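Local coordinates for leucine aminopeptidase 1 (Caenorhabditis elegans, PDB 2HC9), which releases N-terminal amino acids, preferably leucine, from peptides by hydrolysis with two zinc ions per subunit, and probably acts as a digestive enzyme, at residues Asp343-Ala348 / Ile357-Thr362; His299-Ile304 / Glu350-Thr355; Lys39-Lys44 / His110-Ala115; Ser19-Gly24 / Ile100-Asp105; His123-Ala128 / Glu168-Thr173. The protein carries 1 engineered substitution. All blocks are in the same frame, centred on the assembly; numbering follows the deposited sequence.

Two crossed pairs with a single contact between them summarise how this two-domain chain is tied together. From the N terminus, strand 18-25 opens interaction 4 and helix 36-42 opens interaction 3. The loop 100-105 then closes interaction 4 before strand 108-114 closes interaction 3, so the two cross on neighbouring strands of the N-terminal sheet. Interaction 5 follows in series and joins helix 120-128 to helix 157-178, where the two domains meet. Farther on, strand 297-307 opens interaction 2 and helix 337-350 opens interaction 1. These also cross, as residues 350-355 close interaction 2 ahead of strand 356-361, all on the catalytic sheet. Interactions 1 and 3 lie about 44 Å apart, centre to centre.

Interaction 1: Asp343-Ala348 / Ile357-Thr362; sequences DGVFYA and IFDMAT
I357 meets V345 and A348 where helix 337-350 packs on strand 356-361, the strand that directly follows it in the chain, in the alpha/beta catalytic domain of this M17 peptidase. The two short segments run nearly antiparallel, at 163°, with their axes 9.2 Å apart, an alpha-beta unit in which the helix is joined to the strand that follows it by aliphatic side chains.

I357, at the start of the strand segment, makes two separate approaches. Its branch methyl CG2 lies against V345, 3.8 Å from CG1 in the modelled conformer, one of two for that valine. Its longer arm reaches the same helix farther along: CG1 stands anti to the carbonyl carbon (chi1 -57°) and the chain stays extended, which carries CD1 to A348, where it lies 4.2 Å from CB. Cutting this side chain back to an alanine would probably strip V345 and A348 of the methyls that meet them and open a gap between helix and strand.

The next residue, F358, turns to the opposite face of the sheet and meets the ring of F476 edge-to-face. D359 returns to the helix side. Its carboxylate is engaged by hydrogen bonds, OD1 with W453 NE1 and OD2 with H455 ND1, and its side chain lies about 7 Å from that of the zinc ligand K252. What D359 offers the helix is its methylene: CB sits 3.9 Å from V345 CG2.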
# COMPACT_ATOMS: atom_id res chain seq x y z
N ASP A 343 32.62 1.35 12.28
CA ASP A 343 33.74 0.65 12.91
C ASP A 343 34.98 0.62 12.01
O ASP A 343 36.11 0.81 12.47
CB ASP A 343 33.34 -0.79 13.24
CG ASP A 343 32.41 -0.89 14.45
OD1 ASP A 343 32.14 0.14 15.13
OD2 ASP A 343 31.96 -2.03 14.71
N GLY A 344 34.77 0.37 10.71
CA GLY A 344 35.92 0.24 9.78
C GLY A 344 36.69 1.54 9.66
O GLY A 344 37.94 1.55 9.67
N VAL A 345 35.97 2.66 9.60
CA VAL A 345 36.59 3.96 9.46
C VAL A 345 37.28 4.39 10.78
O VAL A 345 38.39 4.94 10.78
CB VAL A 345 35.54 4.99 8.95
CG1 VAL A 345 36.03 6.36 9.09
CG2 VAL A 345 35.19 4.73 7.48
N PHE A 346 36.65 4.10 11.91
CA PHE A 346 37.30 4.35 13.19
C PHE A 346 38.59 3.53 13.35
O PHE A 346 39.64 4.04 13.75
CB PHE A 346 36.36 4.07 14.37
CG PHE A 346 36.98 4.44 15.69
CD1 PHE A 346 36.98 5.77 16.12
CD2 PHE A 346 37.59 3.47 16.49
CE1 PHE A 346 37.57 6.12 17.36
CE2 PHE A 346 38.21 3.81 17.70
CZ PHE A 346 38.18 5.15 18.14
N TYR A 347 38.52 2.26 13.02
CA TYR A 347 39.72 1.43 13.01
C TYR A 347 40.82 2.01 12.14
O TYR A 347 42.00 2.06 12.56
CB TYR A 347 39.38 0.01 12.56
CG TYR A 347 40.53 -0.97 12.67
CD1 TYR A 347 40.71 -1.73 13.82
CD2 TYR A 347 41.46 -1.12 11.63
CE1 TYR A 347 41.75 -2.67 13.93
CE2 TYR A 347 42.51 -2.04 11.73
CZ TYR A 347 42.64 -2.80 12.86
OH TYR A 347 43.68 -3.71 12.94
N ALA A 348 40.47 2.43 10.92
CA ALA A 348 41.46 2.99 10.00
C ALA A 348 42.12 4.22 10.61
O ALA A 348 43.33 4.38 10.49
CB ALA A 348 40.81 3.36 8.65
N ILE A 357 41.08 8.58 4.44
CA ILE A 357 40.18 7.43 4.65
C ILE A 357 39.03 7.51 3.65
O ILE A 357 38.24 8.46 3.66
CB ILE A 357 39.63 7.37 6.10
CG1 ILE A 357 40.78 7.32 7.12
CG2 ILE A 357 38.62 6.18 6.26
CD1 ILE A 357 40.34 7.52 8.58
N PHE A 358 38.98 6.52 2.76
CA PHE A 358 37.88 6.38 1.80
C PHE A 358 37.01 5.25 2.29
O PHE A 358 37.52 4.20 2.70
CB PHE A 358 38.41 6.01 0.40
CG PHE A 358 39.27 7.07 -0.22
CD1 PHE A 358 38.69 8.12 -0.93
CD2 PHE A 358 40.66 6.97 -0.15
CE1 PHE A 358 39.48 9.09 -1.55
CE2 PHE A 358 41.48 7.95 -0.76
CZ PHE A 358 40.88 9.02 -1.45
N ASP A 359 35.70 5.42 2.22
CA ASP A 359 34.82 4.28 2.40
C ASP A 359 33.89 4.22 1.20
O ASP A 359 33.47 5.26 0.69
CB ASP A 359 34.08 4.32 3.77
CG ASP A 359 32.92 5.30 3.80
OD1 ASP A 359 33.09 6.42 4.33
OD2 ASP A 359 31.83 4.95 3.29
N MET A 360 33.63 3.02 0.70
CA MET A 360 32.79 2.89 -0.48
C MET A 360 31.79 1.79 -0.20
O MET A 360 32.14 0.74 0.35
CB MET A 360 33.65 2.51 -1.69
CG MET A 360 32.85 2.47 -3.00
SD MET A 360 33.82 2.32 -4.53
CE MET A 360 34.46 0.61 -4.45
N ALA A 361 30.54 2.02 -0.58
CA ALA A 361 29.44 1.16 -0.14
C ALA A 361 28.28 1.26 -1.10
O ALA A 361 27.98 2.33 -1.60
CB ALA A 361 28.97 1.57 1.24
N THR A 362 27.59 0.13 -1.29
CA THR A 362 26.25 0.15 -1.89
C THR A 362 25.28 0.48 -0.76
O THR A 362 24.69 -0.41 -0.16
CB THR A 362 25.91 -1.24 -2.50
OG1 THR A 362 26.10 -2.24 -1.50
CG2 THR A 362 26.82 -1.56 -3.66

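Interaction 2: His299-Ile304 / Glu350-Thr355; sequences HACLCI and ETLKAT
L352 lays its CD1 methyl over one face of the H299 imidazole, 3.9 Å from the ring centroid and 24° off the ring normal. This is a CH-pi contact displaced toward the rim, with H299 CG the closest ring atom. The same methyl reaches C301, coming 3.6 Å from SG, so a single leucine branch fills the angle between two residues that project from the same side of the strand. An extended leucine chain (chi2 179°) carries CD1 that far.

A water completes the first shell. It lies in the imidazole plane at the ring edge, 2.7 Å from H299 NE2, and donates a hydrogen bond to L352 O at the same length. The ring is thus touched by one residue in two ways, by its methyl over a face and by its carbonyl through water. At the other ring nitrogen, ND1 is hydrogen-bonded to S237 OG, and the two polar bonds together should restrict rotation of the imidazole.

Farther out, K353 leaves helical geometry with a positive phi (58°) and folds its side chain back, so that NZ donates to E350 O over 2.8 Å, in the carbonyl plane.

The leucine also packs against Y347 of helix 337-350 and V235 of strand 232-238. The contact therefore joins the turn after that helix to strand 297-307, which lies between strand 232-238, antiparallel to it, and strand 246-254, parallel to it.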
# COMPACT_ATOMS: atom_id res chain seq x y z
N HIS A 299 45.90 0.55 2.88
CA HIS A 299 45.20 -0.53 3.60
C HIS A 299 43.84 -0.77 2.92
O HIS A 299 43.15 0.18 2.55
CB HIS A 299 44.95 -0.16 5.06
CG HIS A 299 46.15 0.37 5.80
ND1 HIS A 299 47.04 -0.46 6.46
CD2 HIS A 299 46.58 1.63 6.00
CE1 HIS A 299 47.98 0.28 7.03
NE2 HIS A 299 47.72 1.56 6.77
N ALA A 300 43.46 -2.04 2.77
CA ALA A 300 42.07 -2.40 2.43
C ALA A 300 41.44 -2.92 3.71
O ALA A 300 41.99 -3.83 4.34
CB ALA A 300 42.03 -3.45 1.32
N CYS A 301 40.30 -2.34 4.11
CA CYS A 301 39.62 -2.76 5.34
C CYS A 301 38.22 -3.19 4.94
O CYS A 301 37.42 -2.35 4.50
CB CYS A 301 39.50 -1.59 6.34
SG CYS A 301 41.09 -0.84 6.79
N LEU A 302 37.93 -4.47 5.07
CA LEU A 302 36.68 -5.03 4.56
C LEU A 302 35.78 -5.44 5.70
O LEU A 302 36.18 -6.24 6.54
CB LEU A 302 36.95 -6.23 3.64
CG LEU A 302 37.96 -5.92 2.51
CD1 LEU A 302 38.11 -7.16 1.65
CD2 LEU A 302 37.61 -4.70 1.65
N CYS A 303 34.56 -4.88 5.74
CA CYS A 303 33.64 -5.20 6.81
C CYS A 303 32.65 -6.20 6.25
O CYS A 303 31.84 -5.84 5.39
CB CYS A 303 32.92 -3.90 7.25
SG CYS A 303 34.09 -2.57 7.70
N ILE A 304 32.74 -7.46 6.69
CA ILE A 304 32.10 -8.58 5.96
C ILE A 304 31.07 -9.25 6.88
O ILE A 304 31.42 -9.84 7.89
CB ILE A 304 33.14 -9.62 5.51
CG1 ILE A 304 34.13 -8.99 4.52
CG2 ILE A 304 32.44 -10.83 4.82
CD1 ILE A 304 35.39 -9.88 4.26
N GLU A 350 42.16 5.17 14.04
CA GLU A 350 42.71 4.96 15.38
C GLU A 350 43.86 3.95 15.38
O GLU A 350 44.92 4.21 15.97
CB GLU A 350 41.59 4.52 16.35
CG GLU A 350 42.02 3.99 17.72
CD GLU A 350 42.56 5.07 18.66
OE1 GLU A 350 43.30 4.72 19.61
OE2 GLU A 350 42.25 6.26 18.46
N THR A 351 43.64 2.81 14.74
CA THR A 351 44.58 1.70 14.78
C THR A 351 45.58 1.79 13.64
O THR A 351 46.79 1.68 13.86
CB THR A 351 43.87 0.35 14.81
OG1 THR A 351 43.09 0.28 16.00
CG2 THR A 351 44.92 -0.81 14.85
N LEU A 352 45.10 2.02 12.42
CA LEU A 352 46.01 2.11 11.28
C LEU A 352 46.71 3.45 11.11
O LEU A 352 47.65 3.54 10.32
CB LEU A 352 45.30 1.72 9.97
CG LEU A 352 44.69 0.32 10.02
CD1 LEU A 352 43.99 0.03 8.68
CD2 LEU A 352 45.78 -0.75 10.35
N LYS A 353 46.25 4.49 11.83
CA LYS A 353 46.78 5.85 11.67
C LYS A 353 46.67 6.39 10.25
O LYS A 353 47.52 7.18 9.80
CB LYS A 353 48.23 5.96 12.20
CG LYS A 353 48.49 5.26 13.55
CD LYS A 353 47.60 5.84 14.66
CE LYS A 353 47.94 5.26 16.01
NZ LYS A 353 46.94 5.79 17.03
N ALA A 354 45.61 6.00 9.54
CA ALA A 354 45.41 6.48 8.17
C ALA A 354 45.01 7.96 8.26
O ALA A 354 44.25 8.35 9.15
CB ALA A 354 44.30 5.68 7.45
N THR A 355 45.54 8.77 7.34
CA THR A 355 45.23 10.19 7.26
C THR A 355 44.42 10.55 6.02
O THR A 355 43.98 11.70 5.86
CB THR A 355 46.52 11.01 7.27
OG1 THR A 355 47.38 10.55 6.21
CG2 THR A 355 47.21 10.85 8.62
O HOH W 1 49.01 3.60 7.98

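Interaction 3: Lys39-Lys44 / His110-Ala115; sequences KEVAQK and HFVLFA
V41 turns both of its methyls from helix 36-42 onto strand 108-114, CG2 to the histidine H110 alone and CG1 to both the histidine and V112. CG1 stands anti to the backbone nitrogen, at a chi1 of 157° that is somewhat displaced from the ideal staggered value, and CG2 stands anti to the carbonyl carbon. The branches therefore splay over H110 and V112, residues two apart on the strand that share a face of the sheet.

The imidazole of H110 is thrown outward by a chi1 of -166°, which places CG anti to its backbone nitrogen. V41 CG2 arrives at the ring edge, near its plane, 3.7 Å from H110 CE1, while V41 CG1 lies 3.9 Å from H110 ND1. The valine thus borders the ND1-CE1 side of the ring. V112 reaches back tip to tip: its CG2 and V41 CG1 are 4.0 Å apart.

The intervening F111 faces the other side of the sheet, toward helix 120-128, as expected for alternating residues of a strand in this N-terminal domain, which belongs to the macro clan. L20 of the adjacent strand 18-25 also packs on V41.

No hydrogen bond crosses between the segments. The polar partner of H110 NE2 is D149 OD2, to which it is hydrogen-bonded; that carboxylate would be expected to polarise the imidazole, while the edge bearing ND1 meets hydrocarbon.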
# COMPACT_ATOMS: atom_id res chain seq x y z
N LYS A 39 44.04 -3.30 -41.84
CA LYS A 39 43.51 -3.95 -43.04
C LYS A 39 43.62 -5.46 -42.94
O LYS A 39 42.69 -6.18 -43.27
CB LYS A 39 44.25 -3.46 -44.29
CG LYS A 39 43.91 -4.20 -45.57
CD LYS A 39 44.56 -3.46 -46.75
CE LYS A 39 44.44 -4.22 -48.06
NZ LYS A 39 45.02 -3.41 -49.17
N GLU A 40 44.77 -5.94 -42.48
CA GLU A 40 44.99 -7.38 -42.32
C GLU A 40 43.88 -8.00 -41.46
O GLU A 40 43.36 -9.06 -41.79
CB GLU A 40 46.35 -7.60 -41.69
CG GLU A 40 46.83 -9.04 -41.61
CD GLU A 40 48.19 -9.14 -40.91
OE1 GLU A 40 49.10 -8.34 -41.23
OE2 GLU A 40 48.33 -10.01 -40.01
N VAL A 41 43.53 -7.33 -40.37
CA VAL A 41 42.53 -7.83 -39.42
C VAL A 41 41.09 -7.66 -39.93
O VAL A 41 40.23 -8.52 -39.74
CB VAL A 41 42.80 -7.20 -38.01
CG1 VAL A 41 41.57 -7.20 -37.13
CG2 VAL A 41 43.94 -7.95 -37.32
N ALA A 42 40.82 -6.55 -40.61
CA ALA A 42 39.44 -6.20 -40.93
C ALA A 42 38.93 -6.70 -42.27
O ALA A 42 37.73 -6.71 -42.50
CB ALA A 42 39.22 -4.69 -40.82
N GLN A 43 39.84 -7.11 -43.17
CA GLN A 43 39.43 -7.37 -44.55
C GLN A 43 38.67 -8.68 -44.76
O GLN A 43 38.05 -8.88 -45.80
CB GLN A 43 40.58 -7.21 -45.55
CG GLN A 43 41.66 -8.27 -45.44
CD GLN A 43 42.82 -8.06 -46.42
OE1 GLN A 43 43.86 -8.70 -46.30
NE2 GLN A 43 42.65 -7.15 -47.37
N LYS A 44 38.67 -9.55 -43.75
CA LYS A 44 37.67 -10.64 -43.67
C LYS A 44 36.24 -10.08 -43.77
O LYS A 44 35.37 -10.69 -44.39
CB LYS A 44 37.84 -11.42 -42.37
CG LYS A 44 39.03 -10.99 -41.52
CD LYS A 44 40.19 -11.97 -41.62
CE LYS A 44 41.37 -11.50 -40.80
NZ LYS A 44 42.16 -12.63 -40.23
N HIS A 110 38.52 -10.51 -30.80
CA HIS A 110 39.57 -9.54 -31.05
C HIS A 110 38.95 -8.13 -31.08
O HIS A 110 38.12 -7.83 -31.95
CB HIS A 110 40.21 -9.87 -32.41
CG HIS A 110 41.52 -9.15 -32.64
ND1 HIS A 110 42.20 -9.22 -33.84
CD2 HIS A 110 42.27 -8.36 -31.83
CE1 HIS A 110 43.31 -8.51 -33.76
NE2 HIS A 110 43.37 -7.97 -32.55
N PHE A 111 39.35 -7.29 -30.12
CA PHE A 111 38.99 -5.86 -30.15
C PHE A 111 40.12 -5.06 -30.77
O PHE A 111 41.28 -5.18 -30.36
CB PHE A 111 38.68 -5.28 -28.76
CG PHE A 111 37.44 -5.87 -28.15
CD1 PHE A 111 36.21 -5.22 -28.27
CD2 PHE A 111 37.49 -7.13 -27.54
CE1 PHE A 111 35.05 -5.81 -27.76
CE2 PHE A 111 36.34 -7.73 -27.01
CZ PHE A 111 35.11 -7.07 -27.12
N VAL A 112 39.74 -4.22 -31.72
CA VAL A 112 40.63 -3.15 -32.18
C VAL A 112 40.07 -1.83 -31.64
O VAL A 112 39.04 -1.34 -32.11
CB VAL A 112 40.74 -3.10 -33.70
CG1 VAL A 112 41.66 -1.92 -34.09
CG2 VAL A 112 41.31 -4.43 -34.24
N LEU A 113 40.78 -1.30 -30.66
CA LEU A 113 40.34 -0.08 -29.96
C LEU A 113 41.15 1.12 -30.42
O LEU A 113 42.32 1.29 -30.05
CB LEU A 113 40.48 -0.28 -28.44
CG LEU A 113 40.18 0.95 -27.54
CD1 LEU A 113 38.72 1.41 -27.72
CD2 LEU A 113 40.44 0.60 -26.08
N PHE A 114 40.51 1.99 -31.21
CA PHE A 114 41.12 3.25 -31.63
C PHE A 114 40.77 4.34 -30.63
O PHE A 114 39.72 4.94 -30.70
CB PHE A 114 40.59 3.67 -33.00
CG PHE A 114 41.00 2.75 -34.12
CD1 PHE A 114 42.31 2.76 -34.60
CD2 PHE A 114 40.06 1.91 -34.71
CE1 PHE A 114 42.70 1.91 -35.65
CE2 PHE A 114 40.43 1.05 -35.77
CZ PHE A 114 41.76 1.06 -36.24
N ALA A 115 41.65 4.58 -29.67
CA ALA A 115 41.32 5.51 -28.61
C ALA A 115 42.50 6.41 -28.41
O ALA A 115 43.66 5.97 -28.43
CB ALA A 115 40.98 4.77 -27.32

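Interaction 4: Ser19-Gly24 / Ile100-Asp105; sequences SLIIVG and INYPED
S19 and I21 both meet the edge of the Y102 ring, near its plane. S19, the first residue of this strand segment, sets its OG 3.5 Å from Y102 CD1 in the modelled conformer, one of two. This is no hydrogen bond with the tyrosine; OG bonds instead to L71 O, which meets the polar need of a buried hydroxyl while CB and OG lie beside the ring.

L20 points away, toward the opposite face of the sheet, and I21 returns to the loop. Its CG1 is anti to the carbonyl carbon (chi1 -62°), and the extended chain beyond carries CD1 to the outer end of the tyrosine, in the ring plane. There CD1 is 3.7 Å from Y102 CE1 and 3.4 Å from Y102 OH, the two side chains crossing at about a right angle. The same methyl touches I100 at 4.2 Å, CD1 to CD1. One terminal methyl thereby touches two residues of the loop.

Around this group, L97 of helix 90-97 packs on both I21 and Y102, and F111 of strand 108-114 does the same. Farther along the loop, D105 forms a salt bridge with R58 of a second subunit. The loop runs from helix 90-97 to strand 108-114 and rests on strand 18-25, which lies between strands 72-77 and 108-114 in the six-stranded N-terminal sheet.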
# COMPACT_ATOMS: atom_id res chain seq x y z
N SER A 19 35.80 -13.66 -33.50
CA SER A 19 34.91 -12.50 -33.60
C SER A 19 35.71 -11.22 -33.54
O SER A 19 36.61 -11.08 -32.70
CB SER A 19 33.91 -12.47 -32.44
OG SER A 19 33.21 -11.23 -32.46
N LEU A 20 35.38 -10.26 -34.40
CA LEU A 20 36.11 -9.02 -34.43
C LEU A 20 35.19 -7.86 -34.04
O LEU A 20 34.12 -7.67 -34.62
CB LEU A 20 36.67 -8.75 -35.84
CG LEU A 20 37.27 -7.35 -36.05
CD1 LEU A 20 38.54 -7.18 -35.23
CD2 LEU A 20 37.56 -7.07 -37.55
N ILE A 21 35.63 -7.06 -33.08
CA ILE A 21 34.87 -5.85 -32.75
C ILE A 21 35.79 -4.63 -32.81
O ILE A 21 36.79 -4.56 -32.09
CB ILE A 21 34.18 -5.98 -31.36
CG1 ILE A 21 33.18 -7.14 -31.40
CG2 ILE A 21 33.49 -4.64 -30.96
CD1 ILE A 21 32.65 -7.54 -30.07
N ILE A 22 35.44 -3.70 -33.70
CA ILE A 22 36.20 -2.44 -33.84
C ILE A 22 35.51 -1.32 -33.06
O ILE A 22 34.30 -1.14 -33.16
CB ILE A 22 36.33 -2.02 -35.33
CG1 ILE A 22 36.96 -3.16 -36.14
CG2 ILE A 22 37.16 -0.70 -35.48
CD1 ILE A 22 36.71 -3.05 -37.65
N VAL A 23 36.29 -0.59 -32.27
CA VAL A 23 35.73 0.45 -31.40
C VAL A 23 36.46 1.78 -31.56
O VAL A 23 37.70 1.85 -31.53
CB VAL A 23 35.78 0.01 -29.91
CG1 VAL A 23 35.05 1.05 -29.01
CG2 VAL A 23 35.18 -1.39 -29.76
N GLY A 24 35.69 2.86 -31.74
CA GLY A 24 36.31 4.19 -31.77
C GLY A 24 35.28 5.33 -31.76
O GLY A 24 34.17 5.15 -32.21
N ILE A 100 25.97 -7.80 -27.19
CA ILE A 100 26.52 -8.68 -28.21
C ILE A 100 26.75 -10.08 -27.67
O ILE A 100 27.34 -10.27 -26.61
CB ILE A 100 27.80 -8.11 -28.83
CG1 ILE A 100 27.48 -6.82 -29.59
CG2 ILE A 100 28.46 -9.16 -29.76
CD1 ILE A 100 28.74 -6.10 -30.08
N ASN A 101 26.27 -11.07 -28.43
CA ASN A 101 26.61 -12.47 -28.18
C ASN A 101 27.50 -13.04 -29.27
O ASN A 101 27.39 -12.63 -30.44
CB ASN A 101 25.33 -13.28 -28.04
CG ASN A 101 24.51 -12.84 -26.84
OD1 ASN A 101 25.05 -12.51 -25.79
ND2 ASN A 101 23.19 -12.81 -27.02
N TYR A 102 28.39 -13.95 -28.90
CA TYR A 102 29.32 -14.57 -29.87
C TYR A 102 28.80 -15.97 -30.20
O TYR A 102 28.29 -16.68 -29.31
CB TYR A 102 30.75 -14.62 -29.29
CG TYR A 102 31.19 -13.30 -28.73
CD1 TYR A 102 31.59 -12.27 -29.58
CD2 TYR A 102 31.16 -13.05 -27.34
CE1 TYR A 102 31.95 -11.04 -29.09
CE2 TYR A 102 31.54 -11.77 -26.83
CZ TYR A 102 31.93 -10.78 -27.72
OH TYR A 102 32.31 -9.53 -27.28
N PRO A 103 28.92 -16.39 -31.47
CA PRO A 103 28.53 -17.77 -31.79
C PRO A 103 29.17 -18.78 -30.85
O PRO A 103 30.30 -18.60 -30.40
CB PRO A 103 28.99 -17.96 -33.24
CG PRO A 103 28.96 -16.57 -33.80
CD PRO A 103 29.39 -15.66 -32.67
N GLU A 104 28.42 -19.83 -30.56
CA GLU A 104 28.81 -20.91 -29.66
C GLU A 104 30.26 -21.39 -29.87
O GLU A 104 30.99 -21.68 -28.91
CB GLU A 104 27.78 -22.04 -29.90
CG GLU A 104 28.04 -23.39 -29.36
CD GLU A 104 29.04 -24.16 -30.17
OE1 GLU A 104 28.81 -24.44 -31.38
OE2 GLU A 104 30.08 -24.49 -29.58
N ASP A 105 30.70 -21.49 -31.12
CA ASP A 105 32.02 -22.05 -31.41
C ASP A 105 33.12 -21.00 -31.63
O ASP A 105 34.23 -21.33 -32.07
CB ASP A 105 31.94 -22.98 -32.63
CG ASP A 105 31.35 -22.31 -33.86
OD1 ASP A 105 30.75 -21.21 -33.74
OD2 ASP A 105 31.48 -22.87 -34.97

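Interaction 5: His123-Ala128 / Glu168-Thr173; sequences HVAAIA and ESVRET
R171 brings its aliphatic stem against the last turn of helix 120-128, with CG 3.3 Å from A128 O and CD 3.6 Å from the same oxygen. These are carbon-to-oxygen contacts, not hydrogen bonds.

The apolar contacts are slighter. A128 CB also approaches R171 CG, and a turn earlier A125 CB lies 4.4 Å from V170 CG2. Alanines on one side let the helix backbones come close, with A128 and R171 CA atoms 6.6 Å apart.

Polar bonds surround these contacts. A bend at chi3 (71°) turns the arginine head, and its NE and NH1 donate to F131 O and T2 O. A leucine in its place would probably leave those two carbonyls without their donors and T2 less firmly held. Within helix 157-178, T173 N and T173 OG1 both donate to S169 O, from opposite faces of its plane, the hydroxyl over 2.8 Å.

The contact links the N-terminal domain to helix 157-178, which runs on toward the catalytic domain. Helix 120-128 lies on the N-terminal sheet, where I127 packs on F111, while helix 157-178 leans on helix 277-290 of the catalytic domain, where S169 OG bonds to E284 O.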
# COMPACT_ATOMS: atom_id res chain seq x y z
N HIS A 123 37.92 3.14 -21.69
CA HIS A 123 37.42 2.33 -22.80
C HIS A 123 37.76 0.87 -22.59
O HIS A 123 36.91 -0.02 -22.78
CB HIS A 123 38.00 2.83 -24.13
CG HIS A 123 37.37 4.11 -24.61
ND1 HIS A 123 37.40 4.51 -25.93
CD2 HIS A 123 36.65 5.04 -23.95
CE1 HIS A 123 36.76 5.66 -26.06
NE2 HIS A 123 36.30 6.01 -24.87
N VAL A 124 39.01 0.60 -22.21
CA VAL A 124 39.41 -0.78 -21.88
C VAL A 124 38.51 -1.35 -20.75
O VAL A 124 38.00 -2.46 -20.88
CB VAL A 124 40.91 -0.85 -21.51
CG1 VAL A 124 41.26 -2.23 -20.89
CG2 VAL A 124 41.75 -0.58 -22.75
N ALA A 125 38.31 -0.58 -19.69
CA ALA A 125 37.52 -1.05 -18.55
C ALA A 125 36.11 -1.39 -19.02
O ALA A 125 35.55 -2.44 -18.65
CB ALA A 125 37.48 0.00 -17.46
N ALA A 126 35.52 -0.49 -19.82
CA ALA A 126 34.16 -0.70 -20.32
C ALA A 126 34.06 -2.01 -21.09
O ALA A 126 33.06 -2.73 -20.96
CB ALA A 126 33.71 0.47 -21.21
N ILE A 127 35.07 -2.33 -21.92
CA ILE A 127 35.05 -3.62 -22.66
C ILE A 127 35.18 -4.81 -21.70
O ILE A 127 34.44 -5.80 -21.80
CB ILE A 127 36.18 -3.68 -23.74
CG1 ILE A 127 35.96 -2.64 -24.84
CG2 ILE A 127 36.31 -5.09 -24.34
CD1 ILE A 127 37.20 -2.40 -25.75
N ALA A 128 36.13 -4.70 -20.77
CA ALA A 128 36.35 -5.75 -19.77
C ALA A 128 35.08 -6.10 -19.01
O ALA A 128 34.81 -7.28 -18.77
CB ALA A 128 37.46 -5.31 -18.79
N GLU A 168 41.26 -7.35 -15.14
CA GLU A 168 41.05 -8.45 -14.19
C GLU A 168 40.38 -7.93 -12.92
O GLU A 168 39.46 -8.56 -12.41
CB GLU A 168 42.38 -9.16 -13.87
CG GLU A 168 42.30 -10.19 -12.72
CD GLU A 168 41.51 -11.48 -13.07
OE1 GLU A 168 40.87 -11.59 -14.13
OE2 GLU A 168 41.53 -12.41 -12.24
N SER A 169 40.82 -6.78 -12.42
CA SER A 169 40.26 -6.26 -11.16
C SER A 169 38.77 -5.93 -11.36
O SER A 169 37.94 -6.22 -10.49
CB SER A 169 41.03 -5.03 -10.70
OG SER A 169 42.20 -5.40 -9.98
N VAL A 170 38.45 -5.35 -12.52
CA VAL A 170 37.07 -5.03 -12.91
C VAL A 170 36.23 -6.31 -12.96
O VAL A 170 35.17 -6.41 -12.31
CB VAL A 170 37.01 -4.24 -14.26
CG1 VAL A 170 35.56 -4.16 -14.80
CG2 VAL A 170 37.60 -2.80 -14.06
N ARG A 171 36.72 -7.31 -13.70
CA ARG A 171 35.96 -8.58 -13.82
C ARG A 171 35.85 -9.36 -12.52
O ARG A 171 34.84 -10.01 -12.27
CB ARG A 171 36.55 -9.45 -14.93
CG ARG A 171 36.41 -8.80 -16.30
CD ARG A 171 37.12 -9.66 -17.37
NE ARG A 171 36.41 -10.91 -17.66
CZ ARG A 171 36.99 -12.10 -17.81
NH1 ARG A 171 38.32 -12.27 -17.64
NH2 ARG A 171 36.23 -13.15 -18.10
N GLU A 172 36.88 -9.29 -11.68
CA GLU A 172 36.83 -9.90 -10.35
C GLU A 172 35.80 -9.24 -9.43
O GLU A 172 35.03 -9.93 -8.75
CB GLU A 172 38.21 -9.85 -9.67
CG GLU A 172 39.22 -10.91 -10.25
CD GLU A 172 38.80 -12.31 -9.87
OE1 GLU A 172 39.15 -12.73 -8.75
OE2 GLU A 172 38.04 -12.95 -10.65
N THR A 173 35.80 -7.91 -9.41
CA THR A 173 34.78 -7.17 -8.63
C THR A 173 33.38 -7.63 -9.05
O THR A 173 32.55 -7.97 -8.20
CB THR A 173 34.89 -5.64 -8.90
OG1 THR A 173 36.19 -5.18 -8.53
CG2 THR A 173 33.87 -4.86 -8.06